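Local coordinates for putative malic enzyme ((S)-malate:NAD+ oxidoreductase (decarboxylating)) (Streptococcus pyogenes, PDB 2A9F), which probably catalyses the metal-dependent oxidative decarboxylation of (S)-malate to pyruvate and carbon dioxide, with NAD+ as the electron acceptor, at the interface of chains A and B. Sequence-based numbering; all coordinates share one arbitrary frame. Chains: chain A/B, putative malic enzyme ((S)-malate:NAD+ oxidoreductase (decarboxylating)).

Contact 1: the interface of chains A and B. Residues chain A 89, 93, 109-111; chain B 62, 129-130.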
# COMPACT_ATOMS: atom_id res chain seq x y z
N MET A 89 -9.54 -7.07 -5.72
CA MET A 89 -8.11 -6.94 -5.96
C MET A 89 -7.66 -7.08 -7.42
O MET A 89 -6.91 -6.23 -7.92
CB MET A 89 -7.34 -7.91 -5.05
CG MET A 89 -5.93 -7.44 -4.67
SD MET A 89 -5.77 -6.08 -3.49
CE MET A 89 -6.61 -4.84 -4.24
N GLU A 93 -5.55 -4.05 -9.00
CA GLU A 93 -4.17 -4.14 -9.41
C GLU A 93 -4.09 -4.02 -10.93
O GLU A 93 -3.05 -3.64 -11.48
CB GLU A 93 -3.51 -5.40 -8.85
CG GLU A 93 -4.14 -6.71 -9.19
CD GLU A 93 -3.57 -7.83 -8.31
OE1 GLU A 93 -3.84 -7.83 -7.09
OE2 GLU A 93 -2.84 -8.70 -8.84
N PRO A 109 -2.40 -1.24 -5.30
CA PRO A 109 -3.83 -1.54 -5.15
C PRO A 109 -4.13 -1.89 -3.68
O PRO A 109 -3.38 -2.63 -3.05
CB PRO A 109 -4.03 -2.73 -6.09
CG PRO A 109 -2.73 -3.42 -6.02
CD PRO A 109 -1.71 -2.31 -6.04
N ILE A 110 -5.20 -1.33 -3.12
CA ILE A 110 -5.55 -1.57 -1.72
C ILE A 110 -7.05 -1.72 -1.48
O ILE A 110 -7.84 -0.80 -1.76
CB ILE A 110 -5.04 -0.43 -0.81
CG1 ILE A 110 -3.53 -0.50 -0.72
CG2 ILE A 110 -5.62 -0.56 0.58
CD1 ILE A 110 -2.92 0.62 0.09
N VAL A 111 -7.44 -2.87 -0.94
CA VAL A 111 -8.84 -3.14 -0.67
C VAL A 111 -9.09 -3.33 0.82
O VAL A 111 -8.42 -4.12 1.46
CB VAL A 111 -9.33 -4.39 -1.42
CG1 VAL A 111 -9.41 -4.11 -2.90
CG2 VAL A 111 -8.40 -5.57 -1.14
N THR B 62 -4.26 -13.21 -6.82
CA THR B 62 -3.96 -11.81 -6.57
C THR B 62 -2.60 -11.72 -5.92
O THR B 62 -2.09 -12.73 -5.41
CB THR B 62 -5.04 -11.16 -5.67
OG1 THR B 62 -4.94 -11.69 -4.35
CG2 THR B 62 -6.41 -11.49 -6.19
N PRO B 129 -6.71 -7.78 3.81
CA PRO B 129 -7.34 -8.46 2.71
C PRO B 129 -6.45 -8.50 1.53
O PRO B 129 -6.30 -9.48 0.81
CB PRO B 129 -8.66 -7.75 2.65
CG PRO B 129 -8.95 -7.54 4.13
CD PRO B 129 -7.63 -7.45 4.86
N THR B 130 -5.80 -7.34 1.41
CA THR B 130 -4.85 -6.95 0.40
C THR B 130 -3.49 -7.63 0.54
O THR B 130 -2.80 -7.79 -0.47
CB THR B 130 -4.66 -5.44 0.42
OG1 THR B 130 -5.93 -4.81 0.22
CG2 THR B 130 -3.69 -5.03 -0.69
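The side-chain hydroxyl OG1 of B:Thr130 is gripped by both backbone polar groups of A:Val111, in a patch of the two-fold A/B interface of this malic enzyme family member. The amide of A:Val111 donates from N to OG1 of B:Thr130 at 2.7 Å, and its angle of 157° at the hydrogen marks a fairly straight bond. The same hydroxyl donates onward, with OG1 of B:Thr130 lying 2.9 Å from the carbonyl O of A:Val111. This second donor is tilted 19° from the carbonyl plane. Accepting from one group and donating to the other fixes the rotation of the hydroxyl and ties the 3-10 helix 128-130 of chain B to the last residue of strand 106-111 in chain A.

In B:Thr130 the hydroxyl stands beside its own backbone N and anti to the carbonyl carbon (chi1 -57°), while the methyl CG2 is anti to that N. The two branches therefore serve different partners. CG2 points towards the preceding stretch of the strand, 3.4 Å from the carbonyl O of A:Pro109. On its other contact it meets the thioether of A:Met89, SD to CG2 of B:Thr130 being 3.6 Å, with the two side chains crossing at about a right angle. B:Thr130 loses 62 Å² to the partner, more than any other residue of the patch.

A:Met89 belongs to helix 85-102, and its chain bends at chi2 and chi3, bringing the sulfur to B:Thr130 while the base of the side chain faces B:Thr62. There CB of A:Met89 lies 3.9 Å from the methyl CG2 of B:Thr62. One turn further along the helix, the carboxylate of A:Glu93 comes across B:Thr62 with OE1 3.8 Å from CB, a peripheral touch that hides little surface on the glutamate.

Contact 2: the interface of chains A and B. Residues chain A 9, 11; chain B 34, 37-38, 43.
A:Gln9 and A:Ala11 lie in a non-helical stretch of the chain A N-terminal arm, A:Ala11 having phi/psi of -72°/70°, and this stretch runs past B:Ser37 and B:Ile38 in the last turn of helix 33-39 of chain B. The main apolar anchor is B:Ile38, which touches both residues of the arm. Its tip, CD1, mainly meets A:Gln9, 3.3 Å from CA, and also comes near CB of A:Ala11. The glutamine chain folds round that methyl: the bend at chi2 (-56°) brings the amide carbon CD of A:Gln9 back to 3.5 Å from CD1 of B:Ile38. CB of A:Gln9 is equally near, and CD1 thus lies against the inner side of the bend, touched by CB and CD. The branch methyl CG2 of B:Ile38 is in contact with CB of A:Ala11; their 3.2 Å separation is shorter than usual, and its exact value is doubtful at this resolution.

The carboxamide end of A:Gln9 reaches the helix through NE2, which donates to the hydroxyl OG of B:Ser37 at 3.0 Å. This bond is weak, its angle at the hydrogen being well short of straight. The amide oxygen is turned towards B:His34, but OE1 of A:Gln9 remains 4.0 Å from the ring nitrogen NE2 and the two planes are strongly inclined, so the imidazole is a neighbour rather than a bonded partner. On the opposite flank, CA of B:Gly43 approaches CB of A:Gln9 at 4.0 Å. A:Gln9 hides 87 Å² and is the chief contributor to the patch. The site packs the N-terminal arm of one subunit against the other and probably helps hold it there, and may also steady the segment carrying the predicted proton donor B:Tyr40.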
# COMPACT_ATOMS: atom_id res chain seq x y z
N GLN A 9 -10.90 -14.73 -23.48
CA GLN A 9 -10.28 -13.95 -22.44
C GLN A 9 -10.38 -14.71 -21.10
O GLN A 9 -10.54 -14.10 -20.05
CB GLN A 9 -10.97 -12.60 -22.35
CG GLN A 9 -11.25 -11.94 -23.71
CD GLN A 9 -10.01 -11.75 -24.58
OE1 GLN A 9 -9.50 -12.71 -25.17
NE2 GLN A 9 -9.52 -10.52 -24.67
N ALA A 11 -8.08 -16.08 -19.80
CA ALA A 11 -6.71 -16.03 -19.33
C ALA A 11 -6.85 -15.67 -17.84
O ALA A 11 -6.58 -14.55 -17.41
CB ALA A 11 -5.94 -14.96 -20.06
N HIS B 34 -5.14 -5.84 -26.92
CA HIS B 34 -5.48 -7.21 -26.58
C HIS B 34 -4.90 -7.59 -25.23
O HIS B 34 -5.55 -8.26 -24.43
CB HIS B 34 -4.98 -8.17 -27.67
CG HIS B 34 -5.23 -9.61 -27.34
ND1 HIS B 34 -4.30 -10.40 -26.70
CD2 HIS B 34 -6.34 -10.38 -27.49
CE1 HIS B 34 -4.82 -11.59 -26.47
NE2 HIS B 34 -6.05 -11.61 -26.93
N SER B 37 -6.97 -6.17 -22.70
CA SER B 37 -8.24 -6.87 -22.73
C SER B 37 -8.26 -8.02 -21.71
O SER B 37 -9.32 -8.38 -21.17
CB SER B 37 -8.46 -7.43 -24.14
OG SER B 37 -9.84 -7.58 -24.43
N ILE B 38 -7.08 -8.59 -21.45
CA ILE B 38 -6.96 -9.70 -20.51
C ILE B 38 -6.62 -9.27 -19.08
O ILE B 38 -7.21 -9.76 -18.12
CB ILE B 38 -5.89 -10.71 -20.94
CG1 ILE B 38 -6.26 -11.34 -22.28
CG2 ILE B 38 -5.70 -11.77 -19.86
CD1 ILE B 38 -7.51 -12.18 -22.22
N GLY B 43 -11.82 -9.17 -19.35
CA GLY B 43 -11.27 -10.45 -18.96
C GLY B 43 -11.06 -10.57 -17.47
O GLY B 43 -11.32 -11.62 -16.88

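The C-alpha centres of contact 1 and contact 2 lie about 19 Å apart, and the two patches have no residue in common. Contact 1 joins the helix 85-102 and strand 106-111 region of chain A to chain B, its centre about 10 Å from A:Lys95. Contact 2 sets the arm of chain A on helix 33-39 of chain B. Its centre is about 5 Å from B:Tyr40 but 33 Å from B:Lys95, placing these predicted catalytic residues of one chain far apart. That would fit an active site built from both subunits, though these distances do not measure such pairing. Two-fold symmetry repeats both contacts, consistent with a functional dimer.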